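Local coordinates for epimerase family protein SDR39U1 (Homo sapiens, PDB 4B4O), which binds NADPH and is a putative NADP-dependent oxidoreductase of the epimerase/dehydratase branch of the short-chain dehydrogenases/reductases, at residues A[2-7]-A[48-53]; A[105-110]-A[138-143]; A[154-159]-A[212-217]. The protein carries 3 engineered substitutions. One frame throughout, in Å; residues are numbered along the deposited sequence.

How the contacts relate
All three contacts belong to one parallel, NADPH-binding sheet and reach the cofactor. Contact 1 lies toward the periphery, partly buried, where strand 2-6 meets the irregular segment 48-53; it is made of a few leucine, proline and cysteine contacts and two hydrogen bonds to main-chain atoms of Arg2. Contacts 2 and 3 are buried, with centres about 9 Å apart, and their strands 102-108 and 151-161 are neighbours in the sheet. Contact 2 sets a helix against the sheet through side chains, including an aromatic ring and a buried threonine-glutamate bond, whereas contact 3 joins two strands mainly through backbone hydrogen bonds. Glu140 of contact 2 pairs with Arg156 of contact 3.

Contact 1: residues A[2-7]-A[48-53]; sequences RVLVGG and GLPSCD. With NDP (NADPH dihydro-nicotinamide-adenine-dinucleotide phosphate), chain I.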
loop_
_atom_site.group_PDB
_atom_site.type_symbol
_atom_site.label_atom_id
_atom_site.label_comp_id
_atom_site.label_asym_id
_atom_site.label_seq_id
_atom_site.Cartn_x
_atom_site.Cartn_y
_atom_site.Cartn_z
ATOM N N ARG A 2 -20.886 3.948 -6.189
ATOM C CA ARG A 2 -20.197 5.224 -6.001
ATOM C C ARG A 2 -19.167 5.117 -4.872
ATOM O O ARG A 2 -19.516 4.709 -3.773
ATOM C CB ARG A 2 -21.265 6.278 -5.811
ATOM C CG ARG A 2 -20.853 7.634 -5.204
ATOM C CD ARG A 2 -21.519 8.906 -5.856
ATOM N NE ARG A 2 -20.603 9.649 -6.784
ATOM C CZ ARG A 2 -20.905 10.221 -7.981
ATOM N NH1 ARG A 2 -22.126 10.180 -8.539
ATOM N NH2 ARG A 2 -19.929 10.840 -8.673
ATOM N N VAL A 3 -17.886 5.364 -5.175
ATOM C CA VAL A 3 -16.798 5.147 -4.206
ATOM C C VAL A 3 -16.085 6.447 -3.823
ATOM O O VAL A 3 -15.717 7.221 -4.679
ATOM C CB VAL A 3 -15.726 4.155 -4.735
ATOM C CG1 VAL A 3 -14.726 3.830 -3.643
ATOM C CG2 VAL A 3 -16.367 2.892 -5.293
ATOM N N LEU A 4 -15.925 6.679 -2.528
ATOM C CA LEU A 4 -15.216 7.848 -2.005
ATOM C C LEU A 4 -13.798 7.426 -1.664
ATOM O O LEU A 4 -13.617 6.537 -0.847
ATOM C CB LEU A 4 -15.929 8.374 -0.747
ATOM C CG LEU A 4 -15.457 9.685 -0.106
ATOM C CD1 LEU A 4 -15.566 10.811 -1.112
ATOM C CD2 LEU A 4 -16.266 10.012 1.141
ATOM N N VAL A 5 -12.790 8.020 -2.301
ATOM C CA VAL A 5 -11.406 7.594 -2.081
ATOM C C VAL A 5 -10.567 8.676 -1.432
ATOM O O VAL A 5 -10.122 9.609 -2.093
ATOM C CB VAL A 5 -10.698 7.121 -3.372
ATOM C CG1 VAL A 5 -9.239 6.812 -3.066
ATOM C CG2 VAL A 5 -11.411 5.927 -3.976
ATOM N N GLY A 6 -10.318 8.516 -0.143
ATOM C CA GLY A 6 -9.430 9.404 0.568
ATOM C C GLY A 6 -7.988 9.241 0.123
ATOM O O GLY A 6 -7.472 8.122 0.036
ATOM N N GLY A 7 -7.332 10.357 -0.183
ATOM C CA GLY A 7 -5.968 10.322 -0.691
ATOM C C GLY A 7 -5.854 9.743 -2.083
ATOM O O GLY A 7 -4.768 9.384 -2.531
ATOM N N GLY A 48 -20.005 16.574 6.282
ATOM C CA GLY A 48 -20.228 15.136 6.426
ATOM C C GLY A 48 -19.926 14.322 5.195
ATOM O O GLY A 48 -19.388 14.825 4.209
ATOM N N LEU A 49 -20.279 13.048 5.255
ATOM C CA LEU A 49 -19.938 12.105 4.196
ATOM C C LEU A 49 -20.846 12.333 2.983
ATOM O O LEU A 49 -22.059 12.307 3.127
ATOM C CB LEU A 49 -20.099 10.674 4.720
ATOM C CG LEU A 49 -19.453 9.537 3.917
ATOM C CD1 LEU A 49 -17.945 9.412 4.135
ATOM C CD2 LEU A 49 -20.139 8.215 4.234
ATOM N N PRO A 50 -20.276 12.582 1.792
ATOM C CA PRO A 50 -21.131 12.690 0.607
ATOM C C PRO A 50 -21.730 11.351 0.254
ATOM O O PRO A 50 -21.246 10.315 0.732
ATOM C CB PRO A 50 -20.181 13.149 -0.500
ATOM C CG PRO A 50 -18.812 12.815 -0.023
ATOM C CD PRO A 50 -18.856 12.814 1.478
ATOM N N SER A 51 -22.776 11.361 -0.566
ATOM C CA SER A 51 -23.456 10.113 -0.951
ATOM C C SER A 51 -22.450 9.152 -1.591
ATOM O O SER A 51 -21.764 9.503 -2.555
ATOM C CB SER A 51 -24.620 10.365 -1.908
ATOM O OG SER A 51 -25.466 11.394 -1.442
ATOM N N CYS A 52 -22.331 7.972 -0.998
ATOM C CA CYS A 52 -21.490 6.955 -1.544
ATOM C C CYS A 52 -21.910 5.587 -1.024
ATOM O O CYS A 52 -22.450 5.461 0.084
ATOM C CB CYS A 52 -20.023 7.224 -1.212
ATOM S SG CYS A 52 -19.660 7.229 0.554
ATOM N N ASP A 53 -21.643 4.563 -1.832
ATOM C CA ASP A 53 -21.950 3.176 -1.481
ATOM C C ASP A 53 -20.768 2.517 -0.769
ATOM O O ASP A 53 -20.933 1.521 -0.060
ATOM C CB ASP A 53 -22.294 2.394 -2.743
ATOM C CG ASP A 53 -23.420 3.022 -3.525
ATOM O OD1 ASP A 53 -24.550 3.013 -3.006
ATOM O OD2 ASP A 53 -23.165 3.498 -4.655
HETATM P PA NDP I . 1.015 8.483 -2.296
HETATM O O1A NDP I . 2.050 9.286 -1.471
HETATM O O2A NDP I . 1.124 8.417 -3.833
HETATM O O5B NDP I . -0.504 9.044 -2.095
HETATM C C5B NDP I . -0.808 9.606 -0.822
HETATM C C4B NDP I . -1.926 10.601 -1.003
HETATM O O4B NDP I . -2.358 10.982 0.301
HETATM C C3B NDP I . -1.456 11.856 -1.747
HETATM O O3B NDP I . -1.898 11.905 -3.133
HETATM C C2B NDP I . -2.071 13.003 -0.960
HETATM O O2B NDP I . -3.299 13.436 -1.524
HETATM C C1B NDP I . -2.408 12.399 0.369
HETATM N N9A NDP I . -1.377 12.864 1.300
HETATM C C8A NDP I . -0.013 12.949 1.175
HETATM N N7A NDP I . 0.514 13.522 2.338
HETATM C C5A NDP I . -0.529 13.793 3.167
HETATM C C6A NDP I . -0.729 14.362 4.504
HETATM N N6A NDP I . 0.311 14.759 5.265
HETATM N N1A NDP I . -1.987 14.469 4.981
HETATM C C2A NDP I . -3.046 14.071 4.218
HETATM N N3A NDP I . -2.945 13.514 2.994
HETATM C C4A NDP I . -1.751 13.356 2.470
HETATM O O3 NDP I . 1.083 7.032 -1.581
HETATM P PN NDP I . 0.658 5.655 -2.303
HETATM O O1N NDP I . -0.456 5.946 -3.295
HETATM O O2N NDP I . 1.885 4.964 -2.818
HETATM O O5D NDP I . 0.092 4.772 -1.033
HETATM C C5D NDP I . -1.112 5.288 -0.420
HETATM C C4D NDP I . -1.321 4.731 0.973
HETATM O O4D NDP I . -0.957 3.359 0.887
HETATM C C3D NDP I . -0.411 5.341 2.058
HETATM O O3D NDP I . -1.149 5.499 3.313
HETATM C C2D NDP I . 0.752 4.349 2.168
HETATM O O2D NDP I . 1.330 4.133 3.461
HETATM C C1D NDP I . 0.076 3.048 1.825
HETATM N N1N NDP I . 1.000 2.028 1.296
HETATM C C2N NDP I . 1.737 2.251 0.199
HETATM C C3N NDP I . 2.594 1.288 -0.284
HETATM C C7N NDP I . 3.377 1.581 -1.511
HETATM O O7N NDP I . 3.008 2.517 -2.217
HETATM N N7N NDP I . 4.441 0.851 -1.835
HETATM C C4N NDP I . 2.697 -0.052 0.358
HETATM C C5N NDP I . 1.844 -0.195 1.532
HETATM C C6N NDP I . 1.032 0.846 1.943
HETATM P P2B NDP I . -3.613 15.059 -1.630
HETATM O O1X NDP I . -4.005 15.503 -0.237
HETATM O O2X NDP I . -2.313 15.751 -2.140
HETATM O O3X NDP I . -4.801 14.945 -2.617
#
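The first strand of the Rossmann-type NADP-binding domain, residues 2-6, meets here the irregular segment 48-53, which leads from helix 41-47 into strand 54-57. Two hydrogen bonds clasp Arg2 from Asp53. The amide N of Asp53 donates to Arg2 O at 2.9 Å and lies in the plane of that carbonyl. In return Arg2 N donates to Asp53 OD2 over 2.8 Å, using the lone pair of OD2 that points away from the other carboxylate oxygen. Asp53 CG stands beside its own backbone N (chi1 -56°), which brings the carboxylate round to the Arg2 amide. The guanidinium takes no part in this pairing: Arg2 NE is 7.0 Å from Asp53 OD2, and the arginine chain, bent at its second and third torsions, instead lays CG and CD against the carbonyl oxygen of Ser51, with CD at 3.4 Å. Two residues further on, Leu4 points at the loop and fills the apolar half of the contact. Its CD2 touches Leu49 CD1 at 3.5 Å, the two side chains crossing obliquely, and also reaches Pro50 CD at 3.8 Å, where leucine and proline cross nearly at a right angle. Lower on the same side chain, CB rests against Cys52 SG at 4.1 Å. Leu49 in turn packs on Leu89 and Ala92 of helix 72-95, while strand 26-31 flanks Arg2 and Leu4. At the far end of the segment Gly7 turns out of the strand with positive phi, and a side chain on it would be crowded by the adenosine ribose of NADPH. This is the Rossmann layout: the chain returns from the outer strands to place strand 54-57 beside strand 2-6, whose C-terminal end opens into the glycine-rich turn under the cofactor.

Contact 2: residues A[105-110]-A[138-143]; sequences LVTGVA and KWEAAA. With NDP (NADPH dihydro-nicotinamide-adenine-dinucleotide phosphate), chain I.
Leu105 is the first residue of its segment to meet helix 131-143, which runs nearly antiparallel to the strand (167° between the short axes). With CG anti to the backbone N, its CD2 comes to 3.6 Å from Ala143 CB and touches Trp139 CD1 as well, while CD1 lies near the indole NE1. Val106 contributes its carbonyl: the oxygen sits over one face of the indole, offset toward the rim, 3.2 Å from Trp139 CZ2. Its side chain turns to NADPH, with CG1 at 3.6 Å from the nicotinamide-ribose oxygen O4D. Thr107 points its two branches at different partners. CG2 presses on the same indole face as Val106 O, 3.9 Å from the centroid of the six-membered ring and 22° off its normal, a CH-pi contact. OG1, held between the backbone N and carbonyl carbon, donates to Glu140 OE2 at 2.9 Å, on the lone pair that points away from the other oxygen. The extended Glu140 chain reaches in from the helix, and its buried OE2 also forms a salt bridge with Arg156, so a cation probably helps keep the carboxylate ionised. The Thr107 carbonyl meets the nicotinamide ring, with O at 3.3 Å from NDP C6N. The six-membered end of the indole meets the same nucleotide edge-on, Trp139 CZ2 lying 3.3 Å from NDP O3D. Helix 72-95 flanks the indole through Arg82 and Thr86, and strand 151-161 hydrogen-bonds to strand 102-108 beneath the helix.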
loop_
_atom_site.group_PDB
_atom_site.type_symbol
_atom_site.label_atom_id
_atom_site.label_comp_id
_atom_site.label_asym_id
_atom_site.label_seq_id
_atom_site.Cartn_x
_atom_site.Cartn_y
_atom_site.Cartn_z
ATOM N N LEU A 105 -9.471 -0.071 4.081
ATOM C CA LEU A 105 -8.242 0.661 4.416
ATOM C C LEU A 105 -7.042 -0.063 3.874
ATOM O O LEU A 105 -7.024 -1.297 3.817
ATOM C CB LEU A 105 -8.088 0.775 5.931
ATOM C CG LEU A 105 -6.905 1.617 6.400
ATOM C CD1 LEU A 105 -6.982 3.030 5.830
ATOM C CD2 LEU A 105 -6.895 1.668 7.915
ATOM N N VAL A 106 -6.055 0.706 3.424
ATOM C CA VAL A 106 -4.771 0.134 3.019
ATOM C C VAL A 106 -3.784 0.434 4.115
ATOM O O VAL A 106 -3.606 1.591 4.501
ATOM C CB VAL A 106 -4.237 0.701 1.677
ATOM C CG1 VAL A 106 -2.775 0.335 1.475
ATOM C CG2 VAL A 106 -5.051 0.196 0.493
ATOM N N THR A 107 -3.162 -0.613 4.648
ATOM C CA THR A 107 -2.020 -0.436 5.549
ATOM C C THR A 107 -0.856 -1.260 4.974
ATOM O O THR A 107 -0.728 -1.356 3.742
ATOM C CB THR A 107 -2.389 -0.773 6.997
ATOM O OG1 THR A 107 -2.630 -2.180 7.130
ATOM C CG2 THR A 107 -3.647 -0.021 7.411
ATOM N N GLY A 108 0.001 -1.814 5.820
ATOM C CA GLY A 108 1.248 -2.389 5.332
ATOM C C GLY A 108 1.680 -3.688 5.968
ATOM O O GLY A 108 1.282 -4.028 7.070
ATOM N N VAL A 109 2.521 -4.416 5.256
ATOM C CA VAL A 109 3.063 -5.668 5.764
ATOM C C VAL A 109 4.061 -5.436 6.893
ATOM O O VAL A 109 4.491 -6.389 7.544
ATOM C CB VAL A 109 3.733 -6.517 4.655
ATOM C CG1 VAL A 109 2.711 -6.984 3.636
ATOM C CG2 VAL A 109 4.885 -5.767 4.027
ATOM N N ALA A 110 4.436 -4.184 7.125
ATOM C CA ALA A 110 5.253 -3.820 8.285
ATOM C C ALA A 110 4.676 -4.351 9.611
ATOM O O ALA A 110 5.392 -4.432 10.609
ATOM C CB ALA A 110 5.390 -2.312 8.347
ATOM N N LYS A 138 -2.365 1.058 15.228
ATOM C CA LYS A 138 -3.127 2.281 15.541
ATOM C C LYS A 138 -3.962 2.734 14.350
ATOM O O LYS A 138 -5.085 3.180 14.492
ATOM C CB LYS A 138 -2.182 3.417 15.968
ATOM C CG LYS A 138 -1.550 3.222 17.331
ATOM C CD LYS A 138 -0.239 3.987 17.403
ATOM C CE LYS A 138 0.205 4.248 18.841
ATOM N NZ LYS A 138 1.684 4.422 18.896
ATOM N N TRP A 139 -3.373 2.586 13.182
ATOM C CA TRP A 139 -4.003 2.918 11.918
ATOM C C TRP A 139 -5.246 2.091 11.696
ATOM O O TRP A 139 -6.301 2.617 11.366
ATOM C CB TRP A 139 -2.980 2.638 10.831
ATOM C CG TRP A 139 -3.156 3.272 9.485
ATOM C CD1 TRP A 139 -4.206 4.041 9.011
ATOM C CD2 TRP A 139 -2.229 3.159 8.369
ATOM N NE1 TRP A 139 -3.981 4.406 7.703
ATOM C CE2 TRP A 139 -2.808 3.903 7.268
ATOM C CE3 TRP A 139 -1.019 2.535 8.187
ATOM C CZ2 TRP A 139 -2.187 3.997 6.051
ATOM C CZ3 TRP A 139 -0.401 2.641 6.945
ATOM C CH2 TRP A 139 -0.970 3.363 5.910
ATOM N N GLU A 140 -5.127 0.786 11.877
ATOM C CA GLU A 140 -6.268 -0.101 11.754
ATOM C C GLU A 140 -7.284 0.192 12.845
ATOM O O GLU A 140 -8.486 0.202 12.591
ATOM C CB GLU A 140 -5.814 -1.569 11.759
ATOM C CG GLU A 140 -5.006 -1.891 10.504
ATOM C CD GLU A 140 -4.475 -3.329 10.408
ATOM O OE1 GLU A 140 -4.841 -4.190 11.235
ATOM O OE2 GLU A 140 -3.683 -3.578 9.459
ATOM N N ALA A 141 -6.811 0.466 14.055
ATOM C CA ALA A 141 -7.726 0.818 15.149
ATOM C C ALA A 141 -8.563 2.043 14.784
ATOM O O ALA A 141 -9.737 2.139 15.143
ATOM C CB ALA A 141 -6.952 1.083 16.427
ATOM N N ALA A 142 -7.933 2.996 14.106
ATOM C CA ALA A 142 -8.569 4.243 13.752
ATOM C C ALA A 142 -9.717 4.004 12.764
ATOM O O ALA A 142 -10.700 4.743 12.754
ATOM C CB ALA A 142 -7.534 5.195 13.187
ATOM N N ALA A 143 -9.579 2.971 11.945
ATOM C CA ALA A 143 -10.587 2.649 10.946
ATOM C C ALA A 143 -11.760 1.852 11.506
ATOM O O ALA A 143 -12.791 1.743 10.843
ATOM C CB ALA A 143 -9.949 1.877 9.791
HETATM P PA NDP I . 1.015 8.483 -2.296
HETATM O O1A NDP I . 2.050 9.286 -1.471
HETATM O O2A NDP I . 1.124 8.417 -3.833
HETATM O O5B NDP I . -0.504 9.044 -2.095
HETATM C C5B NDP I . -0.808 9.606 -0.822
HETATM C C4B NDP I . -1.926 10.601 -1.003
HETATM O O4B NDP I . -2.358 10.982 0.301
HETATM C C3B NDP I . -1.456 11.856 -1.747
HETATM O O3B NDP I . -1.898 11.905 -3.133
HETATM C C2B NDP I . -2.071 13.003 -0.960
HETATM O O2B NDP I . -3.299 13.436 -1.524
HETATM C C1B NDP I . -2.408 12.399 0.369
HETATM N N9A NDP I . -1.377 12.864 1.300
HETATM C C8A NDP I . -0.013 12.949 1.175
HETATM N N7A NDP I . 0.514 13.522 2.338
HETATM C C5A NDP I . -0.529 13.793 3.167
HETATM C C6A NDP I . -0.729 14.362 4.504
HETATM N N6A NDP I . 0.311 14.759 5.265
HETATM N N1A NDP I . -1.987 14.469 4.981
HETATM C C2A NDP I . -3.046 14.071 4.218
HETATM N N3A NDP I . -2.945 13.514 2.994
HETATM C C4A NDP I . -1.751 13.356 2.470
HETATM O O3 NDP I . 1.083 7.032 -1.581
HETATM P PN NDP I . 0.658 5.655 -2.303
HETATM O O1N NDP I . -0.456 5.946 -3.295
HETATM O O2N NDP I . 1.885 4.964 -2.818
HETATM O O5D NDP I . 0.092 4.772 -1.033
HETATM C C5D NDP I . -1.112 5.288 -0.420
HETATM C C4D NDP I . -1.321 4.731 0.973
HETATM O O4D NDP I . -0.957 3.359 0.887
HETATM C C3D NDP I . -0.411 5.341 2.058
HETATM O O3D NDP I . -1.149 5.499 3.313
HETATM C C2D NDP I . 0.752 4.349 2.168
HETATM O O2D NDP I . 1.330 4.133 3.461
HETATM C C1D NDP I . 0.076 3.048 1.825
HETATM N N1N NDP I . 1.000 2.028 1.296
HETATM C C2N NDP I . 1.737 2.251 0.199
HETATM C C3N NDP I . 2.594 1.288 -0.284
HETATM C C7N NDP I . 3.377 1.581 -1.511
HETATM O O7N NDP I . 3.008 2.517 -2.217
HETATM N N7N NDP I . 4.441 0.851 -1.835
HETATM C C4N NDP I . 2.697 -0.052 0.358
HETATM C C5N NDP I . 1.844 -0.195 1.532
HETATM C C6N NDP I . 1.032 0.846 1.943
HETATM P P2B NDP I . -3.613 15.059 -1.630
HETATM O O1X NDP I . -4.005 15.503 -0.237
HETATM O O2X NDP I . -2.313 15.751 -2.140
HETATM O O3X NDP I . -4.801 14.945 -2.617
#

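Contact 3: residues A[154-159]-A[212-217]; sequences VVRSGV and HGVLNG. With NDP (NADPH dihydro-nicotinamide-adenine-dinucleotide phosphate), chain I.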
loop_
_atom_site.group_PDB
_atom_site.type_symbol
_atom_site.label_atom_id
_atom_site.label_comp_id
_atom_site.label_asym_id
_atom_site.label_seq_id
_atom_site.Cartn_x
_atom_site.Cartn_y
_atom_site.Cartn_z
ATOM N N VAL A 154 -9.369 -4.564 5.549
ATOM C CA VAL A 154 -8.075 -3.922 5.641
ATOM C C VAL A 154 -7.141 -4.708 4.748
ATOM O O VAL A 154 -6.990 -5.903 4.921
ATOM C CB VAL A 154 -7.526 -3.897 7.078
ATOM C CG1 VAL A 154 -6.085 -3.446 7.063
ATOM C CG2 VAL A 154 -8.366 -2.990 7.958
ATOM N N VAL A 155 -6.519 -4.031 3.796
ATOM C CA VAL A 155 -5.532 -4.649 2.921
ATOM C C VAL A 155 -4.135 -4.212 3.347
ATOM O O VAL A 155 -3.763 -3.045 3.208
ATOM C CB VAL A 155 -5.805 -4.290 1.432
ATOM C CG1 VAL A 155 -4.860 -5.028 0.499
ATOM C CG2 VAL A 155 -7.255 -4.617 1.060
ATOM N N ARG A 156 -3.374 -5.139 3.910
ATOM C CA ARG A 156 -1.993 -4.869 4.276
ATOM C C ARG A 156 -1.143 -5.091 3.030
ATOM O O ARG A 156 -0.954 -6.226 2.581
ATOM C CB ARG A 156 -1.535 -5.800 5.392
ATOM C CG ARG A 156 -2.151 -5.487 6.751
ATOM C CD ARG A 156 -2.022 -6.652 7.716
ATOM N NE ARG A 156 -2.663 -6.371 9.000
ATOM C CZ ARG A 156 -2.818 -7.246 9.978
ATOM N NH1 ARG A 156 -2.379 -8.490 9.845
ATOM N NH2 ARG A 156 -3.394 -6.871 11.098
ATOM N N SER A 157 -0.581 -4.019 2.492
ATOM C CA SER A 157 0.106 -4.079 1.211
ATOM C C SER A 157 1.612 -4.264 1.336
ATOM O O SER A 157 2.262 -3.720 2.234
ATOM C CB SER A 157 -0.159 -2.792 0.432
ATOM O OG SER A 157 0.438 -2.831 -0.853
ATOM N N GLY A 158 2.171 -5.004 0.390
ATOM C CA GLY A 158 3.616 -5.026 0.182
ATOM C C GLY A 158 4.016 -3.858 -0.703
ATOM O O GLY A 158 3.258 -2.915 -0.862
ATOM N N VAL A 159 5.235 -3.901 -1.233
ATOM C CA VAL A 159 5.765 -2.836 -2.059
ATOM C C VAL A 159 5.016 -2.864 -3.371
ATOM O O VAL A 159 4.948 -3.902 -4.035
ATOM C CB VAL A 159 7.259 -3.045 -2.348
ATOM C CG1 VAL A 159 7.908 -1.713 -2.770
ATOM C CG2 VAL A 159 7.916 -3.610 -1.086
ATOM N N HIS A 212 -14.372 -9.725 3.907
ATOM C CA HIS A 212 -14.285 -8.960 5.152
ATOM C C HIS A 212 -12.945 -9.197 5.809
ATOM O O HIS A 212 -12.299 -10.195 5.551
ATOM C CB HIS A 212 -15.416 -9.363 6.101
ATOM C CG HIS A 212 -15.416 -10.837 6.430
ATOM N ND1 HIS A 212 -15.844 -11.802 5.541
ATOM C CD2 HIS A 212 -14.935 -11.526 7.578
ATOM C CE1 HIS A 212 -15.655 -13.048 6.101
ATOM N NE2 HIS A 212 -15.111 -12.878 7.351
ATOM N N GLY A 213 -12.504 -8.271 6.649
ATOM C CA GLY A 213 -11.308 -8.478 7.464
ATOM C C GLY A 213 -10.011 -8.183 6.762
ATOM O O GLY A 213 -9.944 -7.377 5.844
ATOM N N VAL A 214 -8.959 -8.831 7.233
ATOM C CA VAL A 214 -7.607 -8.531 6.786
ATOM C C VAL A 214 -7.250 -9.370 5.570
ATOM O O VAL A 214 -7.465 -10.578 5.566
ATOM C CB VAL A 214 -6.549 -8.827 7.847
ATOM C CG1 VAL A 214 -5.181 -8.652 7.219
ATOM C CG2 VAL A 214 -6.728 -7.918 9.043
ATOM N N LEU A 215 -6.717 -8.696 4.548
ATOM C CA LEU A 215 -6.210 -9.320 3.334
ATOM C C LEU A 215 -4.776 -8.847 3.077
ATOM O O LEU A 215 -4.474 -7.663 3.184
ATOM C CB LEU A 215 -7.073 -8.916 2.126
ATOM C CG LEU A 215 -8.572 -9.213 2.154
ATOM C CD1 LEU A 215 -9.248 -8.597 0.947
ATOM C CD2 LEU A 215 -8.789 -10.714 2.241
ATOM N N ASN A 216 -3.894 -9.776 2.749
ATOM C CA ASN A 216 -2.505 -9.411 2.478
ATOM C C ASN A 216 -2.390 -9.026 1.033
ATOM O O ASN A 216 -2.637 -9.847 0.150
ATOM C CB ASN A 216 -1.530 -10.548 2.813
ATOM C CG ASN A 216 -1.256 -10.674 4.301
ATOM O OD1 ASN A 216 -1.288 -9.682 5.043
ATOM N ND2 ASN A 216 -0.987 -11.897 4.749
ATOM N N GLY A 217 -2.068 -7.762 0.797
ATOM C CA GLY A 217 -1.917 -7.234 -0.551
ATOM C C GLY A 217 -0.536 -7.494 -1.135
ATOM O O GLY A 217 0.257 -6.561 -1.337
HETATM P PA NDP I . 1.015 8.483 -2.296
HETATM O O1A NDP I . 2.050 9.286 -1.471
HETATM O O2A NDP I . 1.124 8.417 -3.833
HETATM O O5B NDP I . -0.504 9.044 -2.095
HETATM C C5B NDP I . -0.808 9.606 -0.822
HETATM C C4B NDP I . -1.926 10.601 -1.003
HETATM O O4B NDP I . -2.358 10.982 0.301
HETATM C C3B NDP I . -1.456 11.856 -1.747
HETATM O O3B NDP I . -1.898 11.905 -3.133
HETATM C C2B NDP I . -2.071 13.003 -0.960
HETATM O O2B NDP I . -3.299 13.436 -1.524
HETATM C C1B NDP I . -2.408 12.399 0.369
HETATM N N9A NDP I . -1.377 12.864 1.300
HETATM C C8A NDP I . -0.013 12.949 1.175
HETATM N N7A NDP I . 0.514 13.522 2.338
HETATM C C5A NDP I . -0.529 13.793 3.167
HETATM C C6A NDP I . -0.729 14.362 4.504
HETATM N N6A NDP I . 0.311 14.759 5.265
HETATM N N1A NDP I . -1.987 14.469 4.981
HETATM C C2A NDP I . -3.046 14.071 4.218
HETATM N N3A NDP I . -2.945 13.514 2.994
HETATM C C4A NDP I . -1.751 13.356 2.470
HETATM O O3 NDP I . 1.083 7.032 -1.581
HETATM P PN NDP I . 0.658 5.655 -2.303
HETATM O O1N NDP I . -0.456 5.946 -3.295
HETATM O O2N NDP I . 1.885 4.964 -2.818
HETATM O O5D NDP I . 0.092 4.772 -1.033
HETATM C C5D NDP I . -1.112 5.288 -0.420
HETATM C C4D NDP I . -1.321 4.731 0.973
HETATM O O4D NDP I . -0.957 3.359 0.887
HETATM C C3D NDP I . -0.411 5.341 2.058
HETATM O O3D NDP I . -1.149 5.499 3.313
HETATM C C2D NDP I . 0.752 4.349 2.168
HETATM O O2D NDP I . 1.330 4.133 3.461
HETATM C C1D NDP I . 0.076 3.048 1.825
HETATM N N1N NDP I . 1.000 2.028 1.296
HETATM C C2N NDP I . 1.737 2.251 0.199
HETATM C C3N NDP I . 2.594 1.288 -0.284
HETATM C C7N NDP I . 3.377 1.581 -1.511
HETATM O O7N NDP I . 3.008 2.517 -2.217
HETATM N N7N NDP I . 4.441 0.851 -1.835
HETATM C C4N NDP I . 2.697 -0.052 0.358
HETATM C C5N NDP I . 1.844 -0.195 1.532
HETATM C C6N NDP I . 1.032 0.846 1.943
HETATM P P2B NDP I . -3.613 15.059 -1.630
HETATM O O1X NDP I . -4.005 15.503 -0.237
HETATM O O2X NDP I . -2.313 15.751 -2.140
HETATM O O3X NDP I . -4.801 14.945 -2.617
#
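Strands 154-157 and 213-217 run parallel, their short axes 27° apart, in the alternating pattern of a parallel pair: Val154 N donates to Gly213 O, Leu215 N to Val154 O, Arg156 N to Leu215 O and Gly217 N to Arg156 O. Gly158 N continues the series to Gly217 O at 3.0 Å, nearly straight at 174°. On one face of the sheet, Arg156 lies extended from CG to NE beside Asn216, both pointing the same way. Val214 CG1 sits over a face of the guanidinium, 3.8 Å from Arg156 NE. The polar ends find partners beyond the two strands: Glu140 by salt bridge and Tyr112 OH by hydrogen bond for Arg156, Tyr112 OH and Ile268 O for Asn216. An alanine at Arg156 would remove the guanidinium and so would probably leave the buried Glu140 carboxylate without its salt bridge and Val214 without its flat cover. On the other face Val155 CG1 packs 3.8 Å from Gly217 CA, where any side chain on the glycine would clash with it, and helix 195-207 closes over Val155. Ser157, on this side too, carries OG anti to its backbone N (chi1 -177°), so the hydroxyl reaches forward along the chain and donates to Gly158 O at 2.8 Å, on a lone pair of that carbonyl. Gly158 O also lies 3.2 Å from NDP C4N, the nicotinamide carbon that carries the transferable hydride, and Ser157 CB is 3.5 Å from NDP C5N. Such a strand end, turned up against the nicotinamide at the C-terminal edge of a parallel sheet, belongs to the Rossmann-type cofactor site.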